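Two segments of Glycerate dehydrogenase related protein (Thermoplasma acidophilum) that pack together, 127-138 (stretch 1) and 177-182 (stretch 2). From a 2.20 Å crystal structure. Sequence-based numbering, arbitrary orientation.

Stretch 1 127-138: ILGYGGIGRRVA
Stretch 2 177-182: VLIAIP

Stretch 1 runs from a β-strand through a glycine-rich turn into a helix, the arrangement typical of dinucleotide-binding folds and in keeping with the name dehydrogenase. Stretch 2 is the end of a neighbouring strand and the loop that follows. The two strands lie parallel in one sheet, Ile127 beside Leu178 and Leu128 beside Ile179, each pair with CA atoms 4.9 Å apart; beyond them Gly129 CA comes within 4.3 Å of Ile181 CA. The contact buries 449 Å².

Ile127 is extended (phi/psi -112/127) with chi1 m and chi2 t. Its side chain shares a face of the sheet with that of Leu178, and its CG2 lies 4.3 Å from Leu178 CD2. A β-branched residue suits a buried strand, where the extended backbone accommodates its bulk.

Leu128 (-100/108) supplies both hydrogen bonds between the stretches. Its N donates to Leu178 O at 2.9 Å and 168°, and its O accepts from Ala180 N at 3.0 Å and 154°. These partners flank Ile179, the usual parallel ladder. Its side chain, chi1 t and chi2 p, occupies the face opposite Ile127. Long and branched, with the largest covered area (98 Å²), it reaches two isoleucines: Leu128 CD2 meets Ile179 CG2 at 4.0 Å, and Leu128 CG lies 4.3 Å from Ile181 CD1. Ile179 (-102/115) is m, t; Ile181 (-122/144) is t, t.

At Gly129 the chain leaves the strand with phi/psi 95/117, a conformation that by itself calls for glycine. A CB here would also sit 2.5 Å from Ala180 O and 2.8 Å from Ile181 CA. The bare Gly129 CA instead lets Ile181 CG1 approach to 3.9 Å.

Tyr130 (-111/67, chi1 t, chi2 59°) points away from stretch 2. Its carbonyl O receives weak hydrogen bonds from Arg135 NE at 3.2 Å and NH2 at 3.3 Å, tying the turn to the helix. Gly131 (-104/-153) is the N-cap, and the helix starts at Gly132 (-54/-42). Arg135 N to Gly131 O at 2.8 Å and Val137 N to Ile133 O at 2.8 Å are among its backbone hydrogen bonds. Water 1 accepts from Gly131 N at 2.7 Å and from Gly134 N at 3.0 Å, and lies 2.9 Å from Ala180 O, within reach as an acceptor; it thereby links amides at the helix start to the loop of stretch 2.

Ile133 (-72/-46; m, t) points toward stretch 2, its CG2 3.9 Å from Ala180 CB. Ala180 (-142/58) offers a methyl group small enough to lie close to the helix: Gly134 N is 4.5 Å from Ala180 CB. At Gly134 a CB would clash with Gly129 O at 2.7 Å, so glycine allows the helix to sit close to the turn.

One turn after Ile133, Val137 (-62/-44, chi1 t) also points toward stretch 2; both, being apolar, suit the buried layer between helix and sheet. Val137 CG2 packs 3.9 Å from Leu178 CD2; Leu178 (-110/130) has chi1 t and chi2 near 104°, between wells. Leu178 thus meets both strand and helix.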

# COMPACT_ATOMS: atom_id res chain seq x y z
N ILE B 127 -12.91 2.12 -9.60
CA ILE B 127 -12.68 3.53 -9.31
C ILE B 127 -13.73 4.40 -9.97
O ILE B 127 -13.99 4.33 -11.17
CB ILE B 127 -11.30 4.02 -9.79
CG1 ILE B 127 -10.20 3.20 -9.12
CG2 ILE B 127 -11.13 5.50 -9.44
CD1 ILE B 127 -8.84 3.39 -9.73
N LEU B 128 -14.34 5.22 -9.14
CA LEU B 128 -15.38 6.12 -9.59
C LEU B 128 -14.74 7.49 -9.77
O LEU B 128 -14.39 8.16 -8.80
CB LEU B 128 -16.48 6.17 -8.53
CG LEU B 128 -17.77 6.87 -8.93
CD1 LEU B 128 -18.42 6.16 -10.11
CD2 LEU B 128 -18.70 6.90 -7.71
N GLY B 129 -14.57 7.89 -11.03
CA GLY B 129 -13.93 9.16 -11.30
C GLY B 129 -12.47 8.87 -11.54
O GLY B 129 -11.76 8.40 -10.65
N TYR B 130 -11.99 9.15 -12.75
CA TYR B 130 -10.60 8.86 -13.04
C TYR B 130 -9.72 10.06 -13.23
O TYR B 130 -9.19 10.32 -14.33
CB TYR B 130 -10.48 7.95 -14.24
CG TYR B 130 -9.22 7.13 -14.15
CD1 TYR B 130 -9.00 6.29 -13.07
CD2 TYR B 130 -8.24 7.21 -15.14
CE1 TYR B 130 -7.83 5.54 -12.96
CE2 TYR B 130 -7.06 6.46 -15.04
CZ TYR B 130 -6.87 5.63 -13.96
OH TYR B 130 -5.72 4.89 -13.89
N GLY B 131 -9.52 10.79 -12.15
CA GLY B 131 -8.67 11.96 -12.20
C GLY B 131 -7.29 11.73 -11.58
O GLY B 131 -6.79 10.60 -11.56
N GLY B 132 -6.68 12.80 -11.09
CA GLY B 132 -5.37 12.70 -10.47
C GLY B 132 -5.32 11.67 -9.36
O GLY B 132 -4.37 10.91 -9.24
N ILE B 133 -6.36 11.65 -8.54
CA ILE B 133 -6.42 10.71 -7.44
C ILE B 133 -6.65 9.29 -7.94
O ILE B 133 -5.97 8.36 -7.53
CB ILE B 133 -7.51 11.11 -6.46
CG1 ILE B 133 -7.14 12.47 -5.85
CG2 ILE B 133 -7.73 10.00 -5.43
CD1 ILE B 133 -8.16 13.04 -4.91
N GLY B 134 -7.61 9.15 -8.84
CA GLY B 134 -7.91 7.85 -9.40
C GLY B 134 -6.73 7.25 -10.14
O GLY B 134 -6.54 6.03 -10.11
N ARG B 135 -5.94 8.09 -10.80
CA ARG B 135 -4.78 7.60 -11.54
C ARG B 135 -3.69 7.12 -10.61
O ARG B 135 -3.08 6.09 -10.85
CB ARG B 135 -4.25 8.69 -12.48
CG ARG B 135 -5.22 8.98 -13.62
CD ARG B 135 -4.93 10.27 -14.37
NE ARG B 135 -6.10 10.62 -15.18
CZ ARG B 135 -6.28 10.30 -16.45
NH1 ARG B 135 -5.36 9.61 -17.11
NH2 ARG B 135 -7.42 10.62 -17.05
N ARG B 136 -3.46 7.87 -9.54
CA ARG B 136 -2.46 7.52 -8.55
C ARG B 136 -2.88 6.27 -7.78
O ARG B 136 -2.06 5.43 -7.47
CB ARG B 136 -2.25 8.69 -7.59
CG ARG B 136 -1.14 8.47 -6.60
CD ARG B 136 0.20 8.18 -7.27
NE ARG B 136 1.22 7.90 -6.27
CZ ARG B 136 2.51 7.68 -6.52
NH1 ARG B 136 2.96 7.69 -7.76
NH2 ARG B 136 3.33 7.44 -5.51
N VAL B 137 -4.17 6.18 -7.49
CA VAL B 137 -4.74 5.04 -6.78
C VAL B 137 -4.54 3.79 -7.62
O VAL B 137 -4.12 2.76 -7.10
CB VAL B 137 -6.27 5.26 -6.47
CG1 VAL B 137 -6.97 3.93 -6.25
CG2 VAL B 137 -6.43 6.16 -5.23
N ALA B 138 -4.81 3.92 -8.92
CA ALA B 138 -4.65 2.82 -9.87
C ALA B 138 -3.20 2.37 -10.05
O ALA B 138 -2.94 1.20 -10.34
CB ALA B 138 -5.26 3.21 -11.21
N VAL B 177 -14.51 -0.45 -4.03
CA VAL B 177 -14.87 0.70 -4.82
C VAL B 177 -14.35 1.94 -4.16
O VAL B 177 -14.57 2.19 -2.98
CB VAL B 177 -16.39 0.85 -4.98
CG1 VAL B 177 -16.70 2.28 -5.46
CG2 VAL B 177 -16.92 -0.20 -5.95
N LEU B 178 -13.62 2.72 -4.95
CA LEU B 178 -13.09 3.95 -4.45
C LEU B 178 -13.81 5.12 -5.09
O LEU B 178 -13.96 5.19 -6.31
CB LEU B 178 -11.60 4.07 -4.75
CG LEU B 178 -11.15 5.41 -4.18
CD1 LEU B 178 -10.37 5.20 -2.87
CD2 LEU B 178 -10.35 6.15 -5.24
N ILE B 179 -14.27 6.05 -4.27
CA ILE B 179 -14.95 7.20 -4.81
C ILE B 179 -14.00 8.38 -4.81
O ILE B 179 -13.55 8.84 -3.78
CB ILE B 179 -16.20 7.56 -4.00
CG1 ILE B 179 -17.12 6.34 -3.95
CG2 ILE B 179 -16.89 8.76 -4.65
CD1 ILE B 179 -18.15 6.40 -2.88
N ALA B 180 -13.67 8.83 -6.01
CA ALA B 180 -12.78 9.95 -6.19
C ALA B 180 -13.31 10.77 -7.37
O ALA B 180 -12.63 10.98 -8.36
CB ALA B 180 -11.41 9.44 -6.48
N ILE B 181 -14.56 11.21 -7.25
CA ILE B 181 -15.20 11.96 -8.31
C ILE B 181 -15.64 13.33 -7.78
O ILE B 181 -16.04 13.46 -6.63
CB ILE B 181 -16.42 11.17 -8.85
CG1 ILE B 181 -16.77 11.64 -10.26
CG2 ILE B 181 -17.59 11.29 -7.88
CD1 ILE B 181 -17.61 10.65 -11.04
N PRO B 182 -15.54 14.37 -8.62
CA PRO B 182 -15.94 15.72 -8.21
C PRO B 182 -17.44 15.82 -7.92
O PRO B 182 -18.27 15.15 -8.54
CB PRO B 182 -15.53 16.58 -9.40
CG PRO B 182 -14.37 15.82 -9.96
CD PRO B 182 -14.87 14.41 -9.92
O HOH W 1 -9.94 10.99 -9.49